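Local atomic coordinates of transthyretin-like protein (Klebsiella pneumoniae subsp. pneumoniae, PDB entry 3QVA), a protein that probably catalyses the hydrolysis of 5-hydroxyisourate to 2-oxo-4-hydroxy-4-carboxy-5-ureidoimidazoline in purine metabolism, working as a homotetramer. Residues Thr14-Ile19 and Val28-Ser33; Ala67-Trp72 and Phe103-Gly108. All blocks are in the same frame, centred on the assembly; numbering follows the deposited sequence.

Contact 1 of 2, residues Thr14-Ile19 and Val28-Ser33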
loop_
_atom_site.group_PDB
_atom_site.type_symbol
_atom_site.label_atom_id
_atom_site.label_comp_id
_atom_site.label_asym_id
_atom_site.label_seq_id
_atom_site.Cartn_x
_atom_site.Cartn_y
_atom_site.Cartn_z
ATOM N N THR A 14 -9.041 1.027 -15.025
ATOM C CA THR A 14 -8.520 0.399 -13.817
ATOM C C THR A 14 -7.780 -0.895 -14.115
ATOM O O THR A 14 -7.832 -1.431 -15.234
ATOM C CB THR A 14 -9.615 0.192 -12.720
ATOM O OG1 THR A 14 -8.985 -0.070 -11.457
ATOM C CG2 THR A 14 -10.543 -0.963 -13.071
ATOM N N HIS A 15 -7.077 -1.367 -13.092
ATOM C CA HIS A 15 -6.298 -2.579 -13.132
ATOM C C HIS A 15 -6.359 -3.100 -11.706
ATOM O O HIS A 15 -6.124 -2.346 -10.767
ATOM C CB HIS A 15 -4.862 -2.231 -13.545
ATOM C CG HIS A 15 -3.937 -3.407 -13.629
ATOM N ND1 HIS A 15 -2.573 -3.284 -13.469
ATOM C CD2 HIS A 15 -4.171 -4.718 -13.875
ATOM C CE1 HIS A 15 -2.007 -4.469 -13.606
ATOM N NE2 HIS A 15 -2.953 -5.356 -13.859
ATOM N N ILE A 16 -6.725 -4.365 -11.536
ATOM C CA ILE A 16 -6.821 -4.941 -10.205
ATOM C C ILE A 16 -5.843 -6.097 -10.077
ATOM O O ILE A 16 -5.872 -7.041 -10.862
ATOM C CB ILE A 16 -8.269 -5.387 -9.847
ATOM C CG1 ILE A 16 -9.250 -4.226 -10.055
ATOM C CG2 ILE A 16 -8.322 -5.906 -8.413
ATOM C CD1 ILE A 16 -10.652 -4.454 -9.473
ATOM N N LEU A 17 -4.958 -5.991 -9.097
ATOM C CA LEU A 17 -3.994 -7.038 -8.815
ATOM C C LEU A 17 -4.261 -7.632 -7.444
ATOM O O LEU A 17 -4.455 -6.900 -6.475
ATOM C CB LEU A 17 -2.585 -6.455 -8.854
ATOM C CG LEU A 17 -2.106 -6.051 -10.248
ATOM C CD1 LEU A 17 -1.164 -4.888 -10.146
ATOM C CD2 LEU A 17 -1.465 -7.237 -10.975
ATOM N N ASP A 18 -4.268 -8.956 -7.359
ATOM C CA ASP A 18 -4.364 -9.628 -6.072
ATOM C C ASP A 18 -2.949 -9.820 -5.548
ATOM O O ASP A 18 -2.227 -10.729 -5.980
ATOM C CB ASP A 18 -5.096 -10.973 -6.193
ATOM C CG ASP A 18 -5.230 -11.702 -4.852
ATOM O OD1 ASP A 18 -4.784 -11.178 -3.805
ATOM O OD2 ASP A 18 -5.793 -12.820 -4.835
ATOM N N ILE A 19 -2.546 -8.957 -4.616
ATOM C CA ILE A 19 -1.176 -8.997 -4.121
ATOM C C ILE A 19 -0.948 -10.145 -3.135
ATOM O O ILE A 19 0.186 -10.425 -2.772
ATOM C CB ILE A 19 -0.704 -7.638 -3.546
ATOM C CG1 ILE A 19 -1.367 -7.354 -2.192
ATOM C CG2 ILE A 19 -0.944 -6.514 -4.572
ATOM C CD1 ILE A 19 -0.753 -6.157 -1.444
ATOM N N VAL A 28 -13.505 -9.565 -11.498
ATOM C CA VAL A 28 -13.988 -8.650 -10.458
ATOM C C VAL A 28 -14.942 -7.667 -11.110
ATOM O O VAL A 28 -14.596 -7.034 -12.117
ATOM C CB VAL A 28 -12.838 -7.846 -9.794
ATOM C CG1 VAL A 28 -13.373 -7.004 -8.633
ATOM C CG2 VAL A 28 -11.736 -8.774 -9.311
ATOM N N THR A 29 -16.141 -7.543 -10.547
ATOM C CA THR A 29 -17.101 -6.548 -11.010
ATOM C C THR A 29 -16.732 -5.186 -10.444
ATOM O O THR A 29 -16.449 -5.066 -9.255
ATOM C CB THR A 29 -18.551 -6.926 -10.614
ATOM O OG1 THR A 29 -18.948 -8.077 -11.372
ATOM C CG2 THR A 29 -19.515 -5.790 -10.923
ATOM N N VAL A 30 -16.716 -4.178 -11.314
ATOM C CA VAL A 30 -16.395 -2.802 -10.936
ATOM C C VAL A 30 -17.425 -1.841 -11.527
ATOM O O VAL A 30 -17.639 -1.817 -12.746
ATOM C CB VAL A 30 -14.979 -2.374 -11.416
ATOM C CG1 VAL A 30 -14.604 -1.020 -10.822
ATOM C CG2 VAL A 30 -13.928 -3.422 -11.057
ATOM N N SER A 31 -18.048 -1.039 -10.664
ATOM C CA SER A 31 -19.051 -0.075 -11.104
ATOM C C SER A 31 -18.573 1.366 -10.989
ATOM O O SER A 31 -17.781 1.706 -10.107
ATOM C CB SER A 31 -20.362 -0.260 -10.332
ATOM O OG SER A 31 -20.210 0.075 -8.962
ATOM N N LEU A 32 -19.061 2.207 -11.897
ATOM C CA LEU A 32 -18.797 3.635 -11.844
ATOM C C LEU A 32 -20.112 4.363 -11.620
ATOM O O LEU A 32 -21.100 4.092 -12.304
ATOM C CB LEU A 32 -18.153 4.132 -13.144
ATOM C CG LEU A 32 -17.913 5.643 -13.253
ATOM C CD1 LEU A 32 -16.880 6.110 -12.232
ATOM C CD2 LEU A 32 -17.483 6.023 -14.670
ATOM N N SER A 33 -20.122 5.275 -10.656
ATOM C CA SER A 33 -21.297 6.097 -10.419
ATOM C C SER A 33 -20.941 7.570 -10.255
ATOM O O SER A 33 -19.794 7.924 -9.960
ATOM C CB SER A 33 -22.092 5.587 -9.213
ATOM O OG SER A 33 -21.374 5.778 -8.012
#
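Ile16 meets Val28 and Val30 through a single methyl group, which makes the pair of strands a compact example of how two beta sheets pack face against face. The methyl is CD1: it lies 3.8 Å from Val28 CG1 and also 3.8 Å from Val30 CG2. It thus sits against both valine methyls at once, and these are themselves 4.4 Å apart. The approaches differ. Toward Val30 the isoleucine comes tip to tip, methyl against methyl, whereas against Val28 it passes at a slant and CD1 also comes within 4.0 Å of the branch point CB. Ile16 gains this reach by extending its longer branch: CG1 sits beside the backbone N (chi1 -53°) and CD1 is anti to CA (chi2 -168°). The valines use different branches to meet it, Val28 the methyl anti to its backbone N and Val30 the one beside it.

This is the interior of the transthyretin fold, a beta sandwich: strand 12-18 belongs to the mixed sheet, strand 29-34 to the four-stranded antiparallel one. Accordingly, no hydrogen bond joins the two segments, and their nearest CA atoms, those of Ile16 and Val28, stay 8.1 Å apart, a spacing filled by side chains. The hydroxyl of Thr14, in the same strand as Ile16, is engaged by Leu101 O of strand 99-106. Ile105 and Ala67 pack on Ile16, and Phe53 and Leu65 on Val30. At the far end of strand 12-18, Asp18 forms a salt bridge with Arg78; on the other face of this strand, Leu17 packs on Tyr113 of a neighbouring subunit.

Contact 2 of 2, residues Ala67-Trp72 and Phe103-Gly108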
loop_
_atom_site.group_PDB
_atom_site.type_symbol
_atom_site.label_atom_id
_atom_site.label_comp_id
_atom_site.label_asym_id
_atom_site.label_seq_id
_atom_site.Cartn_x
_atom_site.Cartn_y
_atom_site.Cartn_z
ATOM N N ALA A 67 -15.169 -1.583 -6.582
ATOM C CA ALA A 67 -14.788 -2.945 -6.951
ATOM C C ALA A 67 -15.389 -3.919 -5.954
ATOM O O ALA A 67 -15.253 -3.748 -4.746
ATOM C CB ALA A 67 -13.266 -3.091 -7.002
ATOM N N GLU A 68 -16.075 -4.939 -6.463
ATOM C CA GLU A 68 -16.746 -5.890 -5.598
ATOM C C GLU A 68 -15.758 -6.968 -5.159
ATOM O O GLU A 68 -15.830 -8.125 -5.573
ATOM C CB GLU A 68 -17.973 -6.473 -6.308
ATOM C CG GLU A 68 -19.046 -5.414 -6.573
ATOM C CD GLU A 68 -19.697 -4.915 -5.296
ATOM O OE1 GLU A 68 -19.904 -5.736 -4.384
ATOM O OE2 GLU A 68 -20.003 -3.702 -5.202
ATOM N N THR A 69 -14.828 -6.566 -4.306
ATOM C CA THR A 69 -13.708 -7.416 -3.928
ATOM C C THR A 69 -14.112 -8.545 -2.978
ATOM O O THR A 69 -13.631 -9.682 -3.110
ATOM C CB THR A 69 -12.577 -6.585 -3.303
ATOM O OG1 THR A 69 -13.095 -5.834 -2.200
ATOM C CG2 THR A 69 -12.005 -5.615 -4.340
ATOM N N GLY A 70 -15.007 -8.241 -2.038
ATOM C CA GLY A 70 -15.452 -9.227 -1.052
ATOM C C GLY A 70 -16.143 -10.401 -1.719
ATOM O O GLY A 70 -15.875 -11.563 -1.383
ATOM N N ALA A 71 -17.009 -10.094 -2.685
ATOM C CA ALA A 71 -17.729 -11.115 -3.458
ATOM C C ALA A 71 -16.770 -11.974 -4.274
ATOM O O ALA A 71 -16.955 -13.193 -4.378
ATOM C CB ALA A 71 -18.769 -10.465 -4.363
ATOM N N TRP A 72 -15.751 -11.335 -4.849
ATOM C CA TRP A 72 -14.724 -12.025 -5.622
ATOM C C TRP A 72 -13.924 -13.001 -4.748
ATOM O O TRP A 72 -13.718 -14.157 -5.134
ATOM C CB TRP A 72 -13.804 -11.008 -6.304
ATOM C CG TRP A 72 -12.798 -11.600 -7.230
ATOM C CD1 TRP A 72 -13.014 -12.039 -8.503
ATOM C CD2 TRP A 72 -11.399 -11.783 -6.974
ATOM N NE1 TRP A 72 -11.840 -12.496 -9.053
ATOM C CE2 TRP A 72 -10.834 -12.357 -8.133
ATOM C CE3 TRP A 72 -10.571 -11.532 -5.870
ATOM C CZ2 TRP A 72 -9.475 -12.674 -8.231
ATOM C CZ3 TRP A 72 -9.211 -11.844 -5.970
ATOM C CH2 TRP A 72 -8.682 -12.412 -7.144
ATOM N N PHE A 103 -6.538 -0.933 -8.225
ATOM C CA PHE A 103 -6.835 -1.510 -6.917
ATOM C C PHE A 103 -5.794 -2.594 -6.655
ATOM O O PHE A 103 -5.702 -3.555 -7.420
ATOM C CB PHE A 103 -8.202 -2.207 -6.928
ATOM C CG PHE A 103 -9.389 -1.284 -7.057
ATOM C CD1 PHE A 103 -10.115 -0.907 -5.928
ATOM C CD2 PHE A 103 -9.814 -0.838 -8.308
ATOM C CE1 PHE A 103 -11.231 -0.074 -6.031
ATOM C CE2 PHE A 103 -10.930 0.003 -8.426
ATOM C CZ PHE A 103 -11.642 0.384 -7.282
ATOM N N LEU A 104 -5.027 -2.457 -5.583
ATOM C CA LEU A 104 -4.128 -3.527 -5.156
ATOM C C LEU A 104 -4.807 -4.202 -3.985
ATOM O O LEU A 104 -4.941 -3.601 -2.924
ATOM C CB LEU A 104 -2.761 -2.970 -4.741
ATOM C CG LEU A 104 -2.038 -2.046 -5.720
ATOM C CD1 LEU A 104 -0.646 -1.715 -5.192
ATOM C CD2 LEU A 104 -1.954 -2.662 -7.106
ATOM N N ILE A 105 -5.244 -5.448 -4.171
ATOM C CA ILE A 105 -6.143 -6.070 -3.196
ATOM C C ILE A 105 -5.583 -7.333 -2.548
ATOM O O ILE A 105 -4.723 -8.015 -3.117
ATOM C CB ILE A 105 -7.554 -6.349 -3.806
ATOM C CG1 ILE A 105 -7.517 -7.529 -4.796
ATOM C CG2 ILE A 105 -8.090 -5.086 -4.480
ATOM C CD1 ILE A 105 -8.903 -7.969 -5.298
ATOM N N ALA A 106 -6.090 -7.617 -1.353
ATOM C CA ALA A 106 -5.764 -8.819 -0.593
ATOM C C ALA A 106 -6.874 -9.030 0.425
ATOM O O ALA A 106 -7.590 -8.076 0.768
ATOM C CB ALA A 106 -4.403 -8.658 0.113
ATOM N N PRO A 107 -7.042 -10.273 0.928
ATOM C CA PRO A 107 -8.089 -10.440 1.933
ATOM C C PRO A 107 -7.921 -9.526 3.152
ATOM O O PRO A 107 -8.916 -9.117 3.751
ATOM C CB PRO A 107 -7.971 -11.921 2.309
ATOM C CG PRO A 107 -7.534 -12.556 1.024
ATOM C CD PRO A 107 -6.528 -11.574 0.457
ATOM N N GLY A 108 -6.682 -9.182 3.498
ATOM C CA GLY A 108 -6.432 -8.394 4.699
ATOM C C GLY A 108 -6.115 -6.926 4.491
ATOM O O GLY A 108 -5.676 -6.256 5.418
#
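Ala67 sets its methyl over the middle of the Phe103 ring, a little toward CE1 and CZ, a CH-pi contact with CB 3.8 Å from the ring centroid and 13° off the normal. A chi1 of -69° puts Phe103 CG beside its backbone N and swings the ring to Ala67, and chi2 turns its face to the methyl.

Two residues along the strand, Ile105 takes over. Its CG1 lies between the backbone N and the carbonyl carbon (chi1 73°), an orientation that carries CD1 to the helix, where it meets Trp72 CZ3 at 3.9 Å, oblique to the indole. Thr69 CG2 sits 4.0 Å from both Ile105 CG2 and Ile105 CD1, so the isoleucine is shared by residues of the first helical turn. An inverse gamma turn centred on Glu68, which is also the N-cap, bends the chain from strand into helix and lets Ala67 and Thr69 confront the same strand. The indole is fixed at its polar end by NE1 bonding to Glu26 O.

Phe103 also packs on Trp110 of strand 109-113, Ala85 of strand 82-90 touches both Thr69 and Phe103, and with Thr69 and Trp72 on Ile105, helix 69-75 lies against the last part of strand 99-106.

Overall arrangement
Both contacts are buried and apolar, and neither has a hydrogen bond across its segments; they differ in depth and in what is packed. Contact 1, about 3 Å from the chain centre to its own centre, sets strand against strand with aliphatic methyls. Contact 2, about 10 Å out, brings in the helix and aromatic rings, and its strand runs on to residues that pack on other subunits. The centres of contact 1 and contact 2 are about 8 Å apart. Strands 12-18 and 99-106 are parallel neighbours in one sheet, and the contacts are probably tied by backbone hydrogen bonds, Ile19 N to Ile105 O and Glu68 N to Thr29 O.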